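Local coordinates for protein probable enoyl-CoA hydratase/isomerase (Pseudomonas aeruginosa PAO1, PDB 5YLO) that probably acts as a Delta3,Delta2-enoyl-CoA isomerase of the crotonase family, shifting double bonds during the breakdown of unsaturated fatty acids, at residues L20-P23 against N27-D30; P32-L37 against H90-R95; L7-E12 against H38-A43. All blocks are in the same frame, centred on the assembly; numbering follows the deposited sequence.

Contact 1 of 3, residues L20-P23 against N27-D30; sequences LNRP and NALD
The guanidinium of Arg22 lies almost flat against the carboxylate of Asp30, their planes 12° apart. OD2 of Asp30 sits over one guanidinium face, 2.9 Å from Arg22 NH2, a salt bridge made by charge alone with no N-H aimed at the oxygen. The same NH2 points one N-H at the backbone O of Ala28, which comes in at the edge (3.1 Å, N-H...O 156°). Bends at chi2 and chi3 steer the arginine chain along segment 27-30 to these partners, and Asp67 gives NH2 a second carboxylate. The segments belong to the loop between strand 15-20 and helix 31-46 of the crotonase fold. Asp30 stands at the helix N-cap, its OD1 hydrogen-bonded to Thr33 OG1. At the other end of the contact Asn27 closes a pair of bonds with Arg22: Arg22 N donates to Asn27 OD1 (3.1 Å) and Asn27 N donates to Arg22 O (2.7 Å), each donor above the carbonyl plane. The amide ND2 of Asn27 is taken by Ser58 O. CB of Leu20 lies 3.4 Å from Asn27 OD1, while Leu20 CD2 meets Leu29 CD2 at 4.1 Å.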
loop_
_atom_site.group_PDB
_atom_site.type_symbol
_atom_site.label_atom_id
_atom_site.label_comp_id
_atom_site.label_asym_id
_atom_site.label_seq_id
_atom_site.Cartn_x
_atom_site.Cartn_y
_atom_site.Cartn_z
ATOM N N LEU A 20 24.208 -17.972 -0.817
ATOM C CA LEU A 20 24.651 -18.175 -2.190
ATOM C C LEU A 20 26.173 -18.166 -2.224
ATOM O O LEU A 20 26.810 -17.302 -1.614
ATOM C CB LEU A 20 24.088 -17.081 -3.101
ATOM C CG LEU A 20 22.687 -17.243 -3.699
ATOM C CD1 LEU A 20 21.640 -17.542 -2.637
ATOM C CD2 LEU A 20 22.308 -15.989 -4.472
ATOM N N ASN A 21 26.764 -19.136 -2.919
ATOM C CA ASN A 21 28.213 -19.311 -2.899
ATOM C C ASN A 21 28.749 -19.498 -4.318
ATOM O O ASN A 21 29.281 -20.547 -4.681
ATOM C CB ASN A 21 28.623 -20.484 -2.017
ATOM C CG ASN A 21 30.085 -20.428 -1.626
ATOM O OD1 ASN A 21 30.450 -21.180 -0.597
ATOM N ND2 ASN A 21 30.879 -19.716 -2.241
ATOM N N ARG A 22 28.613 -18.455 -5.127
ATOM C CA ARG A 22 29.351 -18.321 -6.382
ATOM C C ARG A 22 29.877 -16.896 -6.450
ATOM O O ARG A 22 29.460 -16.101 -7.300
ATOM C CB ARG A 22 28.477 -18.665 -7.591
ATOM C CG ARG A 22 28.091 -20.137 -7.668
ATOM C CD ARG A 22 28.069 -20.621 -9.106
ATOM N NE ARG A 22 27.024 -19.967 -9.886
ATOM C CZ ARG A 22 27.091 -19.763 -11.197
ATOM N NH1 ARG A 22 28.163 -20.154 -11.876
ATOM N NH2 ARG A 22 26.092 -19.161 -11.828
ATOM N N PRO A 23 30.804 -16.537 -5.555
ATOM C CA PRO A 23 31.225 -15.130 -5.468
ATOM C C PRO A 23 31.905 -14.632 -6.727
ATOM O O PRO A 23 31.830 -13.433 -7.025
ATOM C CB PRO A 23 32.185 -15.119 -4.267
ATOM C CG PRO A 23 31.994 -16.444 -3.578
ATOM C CD PRO A 23 31.573 -17.398 -4.644
ATOM N N ASN A 27 27.415 -14.384 -7.439
ATOM C CA ASN A 27 26.315 -15.242 -6.995
ATOM C C ASN A 27 25.174 -15.262 -8.010
ATOM O O ASN A 27 23.995 -15.248 -7.648
ATOM C CB ASN A 27 25.812 -14.823 -5.612
ATOM C CG ASN A 27 26.898 -14.877 -4.561
ATOM O OD1 ASN A 27 27.187 -15.935 -4.004
ATOM N ND2 ASN A 27 27.515 -13.735 -4.288
ATOM N N ALA A 28 25.530 -15.303 -9.293
ATOM C CA ALA A 28 24.528 -15.347 -10.349
ATOM C C ALA A 28 23.676 -16.604 -10.226
ATOM O O ALA A 28 24.177 -17.685 -9.903
ATOM C CB ALA A 28 25.201 -15.298 -11.721
ATOM N N LEU A 29 22.381 -16.454 -10.486
ATOM C CA LEU A 29 21.432 -17.550 -10.328
ATOM C C LEU A 29 21.471 -18.458 -11.554
ATOM O O LEU A 29 21.231 -18.004 -12.679
ATOM C CB LEU A 29 20.022 -17.002 -10.113
ATOM C CG LEU A 29 19.764 -16.241 -8.811
ATOM C CD1 LEU A 29 18.388 -15.579 -8.810
ATOM C CD2 LEU A 29 19.919 -17.159 -7.608
ATOM N N ASP A 30 21.771 -19.737 -11.338
ATOM C CA ASP A 30 21.659 -20.752 -12.370
ATOM C C ASP A 30 20.831 -21.903 -11.821
ATOM O O ASP A 30 20.489 -21.943 -10.635
ATOM C CB ASP A 30 23.032 -21.243 -12.851
ATOM C CG ASP A 30 23.938 -21.681 -11.712
ATOM O OD1 ASP A 30 23.469 -21.789 -10.562
ATOM O OD2 ASP A 30 25.131 -21.933 -11.981
#

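Contact 2 of 3, residues P32-L37 against H90-R95; sequences PTLEAL and HALMGR
Two helices of the crotonase fold, 31-46 and 85-97, pack side by side here and run in broadly the same direction. Between 32-37 and 90-95 the contact is wholly apolar and depends on Leu92, which reaches across and sets its two methyls against successive leucines of the facing helix. CD2 of Leu92 touches CD2 of Leu34 at 3.7 Å, methyl against methyl, and also lies 4.1 Å from the backbone O of Leu34. Its other branch, CD1, rests 4.0 Å from CG of Leu37, so that this methyl meets the branch point of its partner. Both leucine pairs cross at about a right angle. Leu92 holds CG anti to the backbone N (chi1 168°), which carries the isobutyl group out from its own helix, and the three-residue spacing of Leu34 and Leu37 offers one partner to each methyl. The backbones come close at this point: CA of Leu34 and CA of Leu92 are 6.6 Å apart. Arg95 turns to Asp42, further along helix 31-46, while His90 and Met93 pack on Leu229 of a second subunit. Leu118 of helix 114-120 covers both Leu37 and Leu92, and Leu18 and Leu20 of strand 15-20 pack on Leu37.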
loop_
_atom_site.group_PDB
_atom_site.type_symbol
_atom_site.label_atom_id
_atom_site.label_comp_id
_atom_site.label_asym_id
_atom_site.label_seq_id
_atom_site.Cartn_x
_atom_site.Cartn_y
_atom_site.Cartn_z
ATOM N N PRO A 32 21.520 -25.030 -11.027
ATOM C CA PRO A 32 22.016 -25.697 -9.809
ATOM C C PRO A 32 21.776 -24.895 -8.542
ATOM O O PRO A 32 21.397 -25.476 -7.519
ATOM C CB PRO A 32 23.508 -25.878 -10.094
ATOM C CG PRO A 32 23.607 -25.931 -11.558
ATOM C CD PRO A 32 22.576 -24.952 -12.058
ATOM N N THR A 33 21.995 -23.579 -8.578
ATOM C CA THR A 33 21.728 -22.750 -7.407
ATOM C C THR A 33 20.237 -22.709 -7.098
ATOM O O THR A 33 19.824 -22.896 -5.946
ATOM C CB THR A 33 22.267 -21.337 -7.633
ATOM O OG1 THR A 33 23.540 -21.412 -8.287
ATOM C CG2 THR A 33 22.434 -20.606 -6.312
ATOM N N LEU A 34 19.412 -22.466 -8.122
ATOM C CA LEU A 34 17.966 -22.436 -7.933
ATOM C C LEU A 34 17.476 -23.715 -7.271
ATOM O O LEU A 34 16.786 -23.668 -6.250
ATOM C CB LEU A 34 17.261 -22.222 -9.274
ATOM C CG LEU A 34 17.541 -20.912 -10.012
ATOM C CD1 LEU A 34 16.891 -20.920 -11.388
ATOM C CD2 LEU A 34 17.068 -19.718 -9.198
ATOM N N GLU A 35 17.859 -24.872 -7.821
ATOM C CA GLU A 35 17.374 -26.148 -7.301
ATOM C C GLU A 35 17.904 -26.430 -5.899
ATOM O O GLU A 35 17.174 -26.958 -5.052
ATOM C CB GLU A 35 17.760 -27.283 -8.250
ATOM C CG GLU A 35 17.013 -27.280 -9.571
ATOM C CD GLU A 35 17.167 -28.586 -10.326
ATOM O OE1 GLU A 35 17.802 -28.588 -11.401
ATOM O OE2 GLU A 35 16.659 -29.617 -9.837
ATOM N N ALA A 36 19.172 -26.104 -5.637
ATOM C CA ALA A 36 19.754 -26.404 -4.331
ATOM C C ALA A 36 19.045 -25.629 -3.227
ATOM O O ALA A 36 18.588 -26.212 -2.237
ATOM C CB ALA A 36 21.251 -26.093 -4.338
ATOM N N LEU A 37 18.947 -24.308 -3.385
ATOM C CA LEU A 37 18.177 -23.493 -2.450
ATOM C C LEU A 37 16.724 -23.952 -2.406
ATOM O O LEU A 37 16.082 -23.929 -1.350
ATOM C CB LEU A 37 18.284 -22.023 -2.863
ATOM C CG LEU A 37 17.737 -20.892 -1.992
ATOM C CD1 LEU A 37 18.201 -21.043 -0.560
ATOM C CD2 LEU A 37 18.178 -19.545 -2.556
ATOM N N HIS A 90 10.698 -19.759 -10.883
ATOM C CA HIS A 90 9.345 -19.489 -10.403
ATOM C C HIS A 90 8.931 -20.455 -9.301
ATOM O O HIS A 90 8.181 -20.074 -8.395
ATOM C CB HIS A 90 8.348 -19.550 -11.559
ATOM C CG HIS A 90 8.442 -18.390 -12.500
ATOM N ND1 HIS A 90 7.577 -18.221 -13.560
ATOM C CD2 HIS A 90 9.297 -17.340 -12.540
ATOM C CE1 HIS A 90 7.896 -17.118 -14.212
ATOM N NE2 HIS A 90 8.936 -16.564 -13.614
ATOM N N ALA A 91 9.397 -21.704 -9.356
ATOM C CA ALA A 91 9.118 -22.626 -8.261
ATOM C C ALA A 91 9.827 -22.187 -6.987
ATOM O O ALA A 91 9.279 -22.322 -5.886
ATOM C CB ALA A 91 9.526 -24.047 -8.645
ATOM N N LEU A 92 11.040 -21.644 -7.119
ATOM C CA LEU A 92 11.789 -21.193 -5.949
ATOM C C LEU A 92 11.164 -19.943 -5.340
ATOM O O LEU A 92 11.015 -19.847 -4.116
ATOM C CB LEU A 92 13.247 -20.933 -6.328
ATOM C CG LEU A 92 14.100 -20.188 -5.297
ATOM C CD1 LEU A 92 14.290 -21.020 -4.039
ATOM C CD2 LEU A 92 15.442 -19.797 -5.896
ATOM N N MET A 93 10.801 -18.970 -6.180
ATOM C CA MET A 93 10.210 -17.736 -5.666
ATOM C C MET A 93 8.918 -18.016 -4.911
ATOM O O MET A 93 8.662 -17.418 -3.860
ATOM C CB MET A 93 9.953 -16.757 -6.811
ATOM C CG MET A 93 11.195 -16.363 -7.578
ATOM S SD MET A 93 12.397 -15.517 -6.541
ATOM C CE MET A 93 13.633 -15.093 -7.765
ATOM N N GLY A 94 8.097 -18.931 -5.428
ATOM C CA GLY A 94 6.826 -19.219 -4.785
ATOM C C GLY A 94 6.970 -19.833 -3.405
ATOM O O GLY A 94 6.231 -19.479 -2.483
ATOM N N ARG A 95 7.866 -20.817 -3.290
ATOM C CA ARG A 95 8.139 -21.510 -2.025
ATOM C C ARG A 95 8.766 -20.630 -0.937
ATOM O O ARG A 95 8.362 -20.685 0.224
ATOM C CB ARG A 95 9.020 -22.737 -2.271
ATOM C CG ARG A 95 9.416 -23.480 -1.005
ATOM C CD ARG A 95 10.267 -24.699 -1.323
ATOM N NE ARG A 95 9.548 -25.669 -2.145
ATOM C CZ ARG A 95 8.806 -26.657 -1.655
ATOM N NH1 ARG A 95 8.186 -27.493 -2.479
ATOM N NH2 ARG A 95 8.682 -26.811 -0.345
#

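Contact 3 of 3, residues L7-E12 against H38-A43; sequences LQTRVE and HVRLDA
The NH2 of Arg40 is met by two methyl groups from strand 7-12: Thr9 CG2 at 3.2 Å and Val11 CG2 at 4.1 Å, both at the edge of the guanidinium and near its plane. The contact joins this strand, the outermost of the main sheet of the crotonase fold within this chain, to helix 31-46, which lies on that sheet; the segment axes are 10.7 Å apart and nearly parallel, at 15°. Leu7, Thr9 and Val11 turn the same strand face to the helix, and Arg40 is the helix residue that reaches all three. Its chain leaves with CG anti to the backbone N (chi1 -175°), then bends at chi2 and chi3 to lie across Thr9. Arg40 CD is 3.6 Å from Thr9 OG1 and as far from Thr9 CG2, so the forked threonine supports the aliphatic part of the arginine with both branches. These are van der Waals contacts; the hydroxyl makes no bond to the guanidinium. Leu18 on the neighbouring strand 15-20, the hairpin partner of 7-12, also packs against Thr9 and Arg40. At the buried end of the contact, CD2 of Leu7 lies 4.2 Å from CB of Arg40.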
loop_
_atom_site.group_PDB
_atom_site.type_symbol
_atom_site.label_atom_id
_atom_site.label_comp_id
_atom_site.label_asym_id
_atom_site.label_seq_id
_atom_site.Cartn_x
_atom_site.Cartn_y
_atom_site.Cartn_z
ATOM N N LEU A 7 25.515 -23.975 -2.646
ATOM C CA LEU A 7 24.874 -23.218 -1.582
ATOM C C LEU A 7 25.480 -23.661 -0.261
ATOM O O LEU A 7 25.375 -24.836 0.105
ATOM C CB LEU A 7 23.364 -23.457 -1.594
ATOM C CG LEU A 7 22.468 -22.465 -0.862
ATOM C CD1 LEU A 7 22.167 -21.265 -1.746
ATOM C CD2 LEU A 7 21.192 -23.156 -0.422
ATOM N N GLN A 8 26.122 -22.735 0.445
ATOM C CA GLN A 8 26.716 -23.035 1.741
ATOM C C GLN A 8 25.642 -22.912 2.813
ATOM O O GLN A 8 25.017 -21.855 2.955
ATOM C CB GLN A 8 27.890 -22.104 2.042
ATOM C CG GLN A 8 28.841 -22.648 3.106
ATOM C CD GLN A 8 29.068 -21.682 4.257
ATOM O OE1 GLN A 8 28.485 -20.598 4.303
ATOM N NE2 GLN A 8 29.921 -22.076 5.198
ATOM N N THR A 9 25.430 -23.985 3.567
ATOM C CA THR A 9 24.358 -24.058 4.547
ATOM C C THR A 9 24.939 -24.336 5.925
ATOM O O THR A 9 25.770 -25.235 6.082
ATOM C CB THR A 9 23.354 -25.149 4.173
ATOM O OG1 THR A 9 22.778 -24.855 2.893
ATOM C CG2 THR A 9 22.258 -25.232 5.217
ATOM N N ARG A 10 24.497 -23.566 6.918
ATOM C CA ARG A 10 24.873 -23.812 8.302
ATOM C C ARG A 10 23.681 -23.474 9.189
ATOM O O ARG A 10 22.949 -22.519 8.918
ATOM C CB ARG A 10 26.120 -23.000 8.699
ATOM C CG ARG A 10 25.872 -21.529 9.005
ATOM C CD ARG A 10 27.038 -20.648 8.570
ATOM N NE ARG A 10 26.968 -19.323 9.183
ATOM C CZ ARG A 10 27.496 -18.222 8.656
ATOM N NH1 ARG A 10 28.127 -18.276 7.491
ATOM N NH2 ARG A 10 27.382 -17.062 9.290
ATOM N N VAL A 11 23.477 -24.279 10.229
ATOM C CA VAL A 11 22.348 -24.122 11.144
ATOM C C VAL A 11 22.905 -23.962 12.552
ATOM O O VAL A 11 23.509 -24.895 13.097
ATOM C CB VAL A 11 21.374 -25.306 11.070
ATOM C CG1 VAL A 11 20.239 -25.113 12.062
ATOM C CG2 VAL A 11 20.831 -25.460 9.658
ATOM N N GLU A 12 22.691 -22.788 13.146
ATOM C CA GLU A 12 23.212 -22.458 14.468
ATOM C C GLU A 12 22.083 -21.901 15.323
ATOM O O GLU A 12 21.492 -20.874 14.976
ATOM C CB GLU A 12 24.346 -21.433 14.377
ATOM C CG GLU A 12 25.419 -21.744 13.347
ATOM C CD GLU A 12 26.338 -20.563 13.096
ATOM O OE1 GLU A 12 26.981 -20.524 12.027
ATOM O OE2 GLU A 12 26.410 -19.670 13.967
ATOM N N HIS A 38 16.193 -24.383 -3.541
ATOM C CA HIS A 38 14.820 -24.856 -3.542
ATOM C C HIS A 38 14.646 -26.094 -2.673
ATOM O O HIS A 38 13.652 -26.208 -1.961
ATOM C CB HIS A 38 14.299 -25.136 -4.947
ATOM C CG HIS A 38 12.848 -25.501 -4.975
ATOM N ND1 HIS A 38 11.933 -24.863 -5.780
ATOM C CD2 HIS A 38 12.150 -26.421 -4.270
ATOM C CE1 HIS A 38 10.736 -25.384 -5.583
ATOM N NE2 HIS A 38 10.840 -26.330 -4.669
ATOM N N VAL A 39 15.598 -27.025 -2.720
ATOM C CA VAL A 39 15.440 -28.226 -1.904
ATOM C C VAL A 39 15.779 -27.943 -0.443
ATOM O O VAL A 39 15.132 -28.474 0.468
ATOM C CB VAL A 39 16.290 -29.378 -2.475
ATOM C CG1 VAL A 39 16.131 -30.637 -1.633
ATOM C CG2 VAL A 39 15.901 -29.654 -3.915
ATOM N N ARG A 40 16.786 -27.102 -0.191
ATOM C CA ARG A 40 17.170 -26.793 1.184
ATOM C C ARG A 40 16.064 -26.039 1.914
ATOM O O ARG A 40 15.871 -26.222 3.122
ATOM C CB ARG A 40 18.470 -25.987 1.194
ATOM C CG ARG A 40 19.036 -25.695 2.579
ATOM C CD ARG A 40 19.833 -26.866 3.139
ATOM N NE ARG A 40 19.028 -27.746 3.981
ATOM C CZ ARG A 40 18.869 -27.593 5.293
ATOM N NH1 ARG A 40 18.123 -28.446 5.977
ATOM N NH2 ARG A 40 19.455 -26.587 5.927
ATOM N N LEU A 41 15.329 -25.182 1.198
ATOM C CA LEU A 41 14.205 -24.483 1.813
ATOM C C LEU A 41 13.136 -25.462 2.280
ATOM O O LEU A 41 12.564 -25.297 3.364
ATOM C CB LEU A 41 13.609 -23.473 0.834
ATOM C CG LEU A 41 14.370 -22.164 0.630
ATOM C CD1 LEU A 41 13.703 -21.336 -0.452
ATOM C CD2 LEU A 41 14.452 -21.381 1.929
ATOM N N ASP A 42 12.851 -26.487 1.472
ATOM C CA ASP A 42 11.879 -27.496 1.876
ATOM C C ASP A 42 12.343 -28.238 3.121
ATOM O O ASP A 42 11.528 -28.607 3.975
ATOM C CB ASP A 42 11.630 -28.473 0.725
ATOM C CG ASP A 42 10.668 -29.584 1.100
ATOM O OD1 ASP A 42 9.445 -29.330 1.119
ATOM O OD2 ASP A 42 11.134 -30.711 1.372
ATOM N N ALA A 43 13.654 -28.457 3.249
ATOM C CA ALA A 43 14.173 -29.105 4.446
ATOM C C ALA A 43 14.014 -28.212 5.671
ATOM O O ALA A 43 13.784 -28.706 6.780
ATOM C CB ALA A 43 15.637 -29.490 4.241
#

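In the fold
Helix 31-46 ties the three contacts together: contact 1 lies in the loop that leads into it, contact 2 uses its first turns and contact 3 the turns that follow. Contacts 2 and 3 are closest, with centres about 11 Å apart, and a salt bridge between Arg95 NH2 and Asp42 OD1 (3.0 Å) joins their segments. Contact 1, its centre about 13 Å from that of contact 2, meets it through Leu29 CB and Leu34 CD2 (4.1 Å). Contacts 1 and 3 have centres about 15 Å apart; Leu20 CD1 and Leu7 CD1 (3.9 Å) bring them together, and Leu20 CD1 also meets Leu37 CD2 of contact 2 (4.0 Å).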